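Local coordinates for protein exoglucanase A (Cellulomonas fimi, PDB 7CBD) that hydrolyses beta-1,4-glucosidic linkages of cellulose with inversion at the anomeric carbon, releasing cellobiose through its family 6 catalytic domain, at residues Ser259-Trp264 and Arg324-Val329. Numbering follows the deposited sequence.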
ATOM      1  N   SER A 259     -14.595   9.450 -19.602  1.00  8.49           N
ATOM      2  CA  SER A 259     -13.603   8.728 -20.381  1.00  9.09           C
ATOM      3  C   SER A 259     -13.543   7.260 -19.961  1.00  9.95           C
ATOM      4  O   SER A 259     -13.882   6.886 -18.834  1.00  9.81           O
ATOM      5  CB  SER A 259     -12.226   9.360 -20.170  1.00  9.65           C
ATOM      6  OG  SER A 259     -11.853   9.341 -18.798  1.00  9.82           O
ATOM      7  N   LYS A 260     -13.068   6.428 -20.891  1.00  9.88           N
ATOM      8  CA  LYS A 260     -12.858   5.008 -20.626  1.00 10.27           C
ATOM      9  C   LYS A 260     -11.993   4.787 -19.388  1.00  9.24           C
ATOM     10  O   LYS A 260     -12.231   3.858 -18.607  1.00 10.59           O
ATOM     11  CB  LYS A 260     -12.212   4.373 -21.864  1.00 11.57           C
ATOM     12  CG  LYS A 260     -12.070   2.859 -21.842  1.00 12.80           C
ATOM     13  CD  LYS A 260     -11.383   2.356 -23.117  1.00 14.03           C
ATOM     14  CE  LYS A 260     -11.451   0.838 -23.224  1.00 15.55           C
ATOM     15  NZ  LYS A 260     -10.917   0.316 -24.517  1.00 18.04           N
ATOM     16  N   PHE A 261     -10.991   5.636 -19.184  1.00  8.04           N
ATOM     17  CA  PHE A 261     -10.092   5.413 -18.063  1.00  8.32           C
ATOM     18  C   PHE A 261     -10.767   5.675 -16.722  1.00  7.78           C
ATOM     19  O   PHE A 261     -10.454   4.999 -15.733  1.00  8.41           O
ATOM     20  CB  PHE A 261      -8.846   6.282 -18.207  1.00  8.59           C
ATOM     21  CG  PHE A 261      -7.739   5.912 -17.261  1.00  8.20           C
ATOM     22  CD1 PHE A 261      -7.027   4.733 -17.430  1.00  8.79           C
ATOM     23  CD2 PHE A 261      -7.417   6.735 -16.190  1.00  8.72           C
ATOM     24  CE1 PHE A 261      -6.002   4.393 -16.564  1.00  9.09           C
ATOM     25  CE2 PHE A 261      -6.387   6.403 -15.324  1.00  8.48           C
ATOM     26  CZ  PHE A 261      -5.685   5.232 -15.510  1.00  9.27           C
ATOM     27  N   TYR A 262     -11.680   6.646 -16.648  1.00  7.19           N
ATOM     28  CA  TYR A 262     -12.218   7.018 -15.345  1.00  7.34           C
ATOM     29  C   TYR A 262     -13.610   6.470 -15.052  1.00  7.35           C
ATOM     30  O   TYR A 262     -13.982   6.394 -13.879  1.00  7.35           O
ATOM     31  CB  TYR A 262     -12.159   8.537 -15.117  1.00  7.48           C
ATOM     32  CG  TYR A 262     -10.750   9.039 -14.911  1.00  7.47           C
ATOM     33  CD1 TYR A 262      -9.956   8.545 -13.886  1.00  6.83           C
ATOM     34  CD2 TYR A 262     -10.207   9.989 -15.760  1.00  8.10           C
ATOM     35  CE1 TYR A 262      -8.662   8.996 -13.708  1.00  7.27           C
ATOM     36  CE2 TYR A 262      -8.916  10.452 -15.594  1.00  8.48           C
ATOM     37  CZ  TYR A 262      -8.146   9.955 -14.569  1.00  7.72           C
ATOM     38  OH  TYR A 262      -6.859  10.419 -14.420  1.00  8.57           O
ATOM     39  N   GLU A 263     -14.391   6.091 -16.065  1.00  7.30           N
ATOM     40  CA  GLU A 263     -15.669   5.399 -15.831  1.00  8.08           C
ATOM     41  C   GLU A 263     -16.584   6.194 -14.895  1.00  8.19           C
ATOM     42  O   GLU A 263     -17.248   5.633 -14.021  1.00  8.46           O
ATOM     43  CB  GLU A 263     -15.453   3.977 -15.292  1.00  8.14           C
ATOM     44  CG  GLU A 263     -14.660   3.059 -16.213  1.00  9.97           C
ATOM     45  CD  GLU A 263     -14.365   1.688 -15.606  1.00 10.08           C
ATOM     46  OE1 GLU A 263     -14.406   1.539 -14.365  1.00 11.09           O
ATOM     47  OE2 GLU A 263     -14.065   0.755 -16.385  1.00 11.49           O
ATOM     48  N   TRP A 264     -16.603   7.516 -15.064  1.00  9.08           N
ATOM     49  CA  TRP A 264     -17.452   8.474 -14.335  1.00  8.11           C
ATOM     50  C   TRP A 264     -16.979   8.786 -12.908  1.00  8.38           C
ATOM     51  O   TRP A 264     -17.650   9.548 -12.204  1.00  9.80           O
ATOM     52  CB  TRP A 264     -18.949   8.114 -14.341  1.00  9.90           C
ATOM     53  CG  TRP A 264     -19.543   7.998 -15.729  1.00 12.10           C
ATOM     54  CD1 TRP A 264     -19.618   6.871 -16.499  1.00 13.67           C
ATOM     55  CD2 TRP A 264     -20.148   9.046 -16.499  1.00 12.14           C
ATOM     56  NE1 TRP A 264     -20.230   7.153 -17.700  1.00 14.07           N
ATOM     57  CE2 TRP A 264     -20.567   8.481 -17.723  1.00 12.88           C
ATOM     58  CE3 TRP A 264     -20.377  10.406 -16.273  1.00 12.98           C
ATOM     59  CZ2 TRP A 264     -21.201   9.229 -18.713  1.00 14.20           C
ATOM     60  CZ3 TRP A 264     -21.007  11.147 -17.259  1.00 13.13           C
ATOM     61  CH2 TRP A 264     -21.409  10.556 -18.465  1.00 13.72           C
ATOM     62  N   ARG A 324      -3.096  12.026 -18.634  1.00  7.90           N
ATOM     63  CA  ARG A 324      -2.991  11.314 -17.371  1.00  8.31           C
ATOM     64  C   ARG A 324      -1.564  10.836 -17.139  1.00  7.47           C
ATOM     65  O   ARG A 324      -0.891  10.381 -18.068  1.00  8.54           O
ATOM     66  CB  ARG A 324      -3.947  10.120 -17.348  1.00  7.88           C
ATOM     67  CG  ARG A 324      -3.752   9.046 -18.430  1.00  8.98           C
ATOM     68  CD  ARG A 324      -4.859   8.025 -18.268  1.00  8.54           C
ATOM     69  NE  ARG A 324      -5.165   7.162 -19.408  1.00  9.09           N
ATOM     70  CZ  ARG A 324      -4.695   5.929 -19.574  1.00  9.64           C
ATOM     71  NH1 ARG A 324      -3.806   5.425 -18.731  1.00  9.96           N
ATOM     72  NH2 ARG A 324      -5.101   5.207 -20.608  1.00 10.34           N
ATOM     73  N   VAL A 325      -1.105  10.945 -15.889  1.00  6.90           N
ATOM     74  CA  VAL A 325       0.202  10.393 -15.559  1.00  7.36           C
ATOM     75  C   VAL A 325       0.107   8.900 -15.282  1.00  6.95           C
ATOM     76  O   VAL A 325       1.061   8.163 -15.547  1.00  7.20           O
ATOM     77  CB  VAL A 325       0.932  11.165 -14.440  1.00  8.47           C
ATOM     78  CG1 VAL A 325       1.048  12.644 -14.800  1.00  9.04           C
ATOM     79  CG2 VAL A 325       0.241  10.981 -13.097  1.00  9.01           C
ATOM     80  N   ASP A 326      -1.019   8.423 -14.745  1.00  7.19           N
ATOM     81  CA  ASP A 326      -1.219   6.986 -14.587  1.00  6.12           C
ATOM     82  C   ASP A 326      -1.291   6.377 -15.979  1.00  6.39           C
ATOM     83  O   ASP A 326      -2.237   6.650 -16.725  1.00  7.50           O
ATOM     84  CB  ASP A 326      -2.518   6.746 -13.825  1.00  7.08           C
ATOM     85  CG  ASP A 326      -2.706   5.293 -13.416  1.00  6.74           C
ATOM     86  OD1 ASP A 326      -2.181   4.382 -14.094  1.00  6.66           O
ATOM     87  OD2 ASP A 326      -3.407   5.061 -12.412  1.00  7.32           O
ATOM     88  N   ARG A 327      -0.292   5.569 -16.338  1.00  6.20           N
ATOM     89  CA  ARG A 327      -0.196   5.008 -17.683  1.00  6.00           C
ATOM     90  C   ARG A 327      -0.753   3.591 -17.779  1.00  6.68           C
ATOM     91  O   ARG A 327      -0.547   2.925 -18.794  1.00  7.37           O
ATOM     92  CB  ARG A 327       1.254   5.046 -18.193  1.00  7.36           C
ATOM     93  CG  ARG A 327       1.937   6.414 -18.147  1.00  7.32           C
ATOM     94  CD  ARG A 327       1.114   7.516 -18.800  1.00  8.05           C
ATOM     95  NE  ARG A 327       0.764   7.198 -20.180  1.00  8.80           N
ATOM     96  CZ  ARG A 327      -0.102   7.889 -20.915  1.00 10.08           C
ATOM     97  NH1 ARG A 327      -0.368   7.502 -22.153  1.00 11.16           N
ATOM     98  NH2 ARG A 327      -0.714   8.959 -20.417  1.00 10.66           N
ATOM     99  N   ARG A 328      -1.450   3.113 -16.755  1.00  6.29           N
ATOM    100  CA  ARG A 328      -1.993   1.765 -16.804  1.00  6.08           C
ATOM    101  C   ARG A 328      -3.050   1.629 -17.895  1.00  6.89           C
ATOM    102  O   ARG A 328      -3.638   2.605 -18.369  1.00  7.95           O
ATOM    103  CB  ARG A 328      -2.628   1.409 -15.465  1.00  6.91           C
ATOM    104  CG  ARG A 328      -1.621   1.094 -14.385  1.00  6.67           C
ATOM    105  CD  ARG A 328      -2.316   0.686 -13.115  1.00  6.71           C
ATOM    106  NE  ARG A 328      -2.916   1.835 -12.461  1.00  6.90           N
ATOM    107  CZ  ARG A 328      -3.475   1.797 -11.257  1.00  6.16           C
ATOM    108  NH1 ARG A 328      -3.570   0.650 -10.598  1.00  6.75           N
ATOM    109  NH2 ARG A 328      -3.961   2.909 -10.721  1.00  6.71           N
ATOM    110  N   VAL A 329      -3.285   0.379 -18.292  1.00  7.47           N
ATOM    111  CA  VAL A 329      -4.380   0.078 -19.210  1.00  8.11           C
ATOM    112  C   VAL A 329      -5.721   0.450 -18.580  1.00  7.30           C
ATOM    113  O   VAL A 329      -6.640   0.920 -19.259  1.00  9.31           O
ATOM    114  CB  VAL A 329      -4.326  -1.406 -19.627  1.00  9.33           C
ATOM    115  CG1 VAL A 329      -5.396  -1.718 -20.661  1.00  9.98           C
ATOM    116  CG2 VAL A 329      -2.943  -1.773 -20.173  1.00 11.21           C
TER
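Phe-261 pushes its ring against the side chain of Arg-324, and this stack carries most of the contact. With CG anti to the backbone N (chi1 -168°), the phenyl group reaches across to the 324-329 loop. The guanidinium lies nearly flat over one ring face, planes 9° apart, in a cation-pi arrangement with Arg-324 CZ 3.8 Å from the ring centroid. CD of Arg-324 sits closer to the middle of the same face, 3.6 Å from the centroid, as a CH-pi contact, while NH1 slides out to the rim and meets Phe-261 CE1 at 3.3 Å.

The guanidinium is held from its own loop and from helix 316-323. Arg-324 NH1 donates to Asp-326 O and Arg-328 O, each at 2.8 Å, and Arg-324 NE forms a salt bridge with Asp-321; these bonds fix the rotation of the group while its face lies against Phe-261. Asp-326 sits at the ring's edge, its CG 3.6 Å from Phe-261 CZ and its carboxylate turned 77° to the phenyl plane. That carboxylate is gripped side-on by Arg-328, whose NH2 lies 2.8 Å from Asp-326 OD2 and whose NE reaches OD1. OD1 also takes the backbone N of Arg-328, closing an Asx turn.

Beyond this tight stack the fit slackens. Tyr-262 is buried too, packing on Val-320, but its touch on Arg-324 is slight, OH to CB at 4.1 Å. Toward solvent, partly exposed Val-329, whose CB is directed away, brings its carbonyl oxygen near the ring edge.

Arg-328 continues to Asn-235 and Thr-237, and its side chain is about 9 Å from that of Asp-371, a predicted active-site residue. The whole is an arginine-aromatic cation-pi stack joining two loops of the glycosyl hydrolase family 6 catalytic domain, beside an Asx turn near its probable active site.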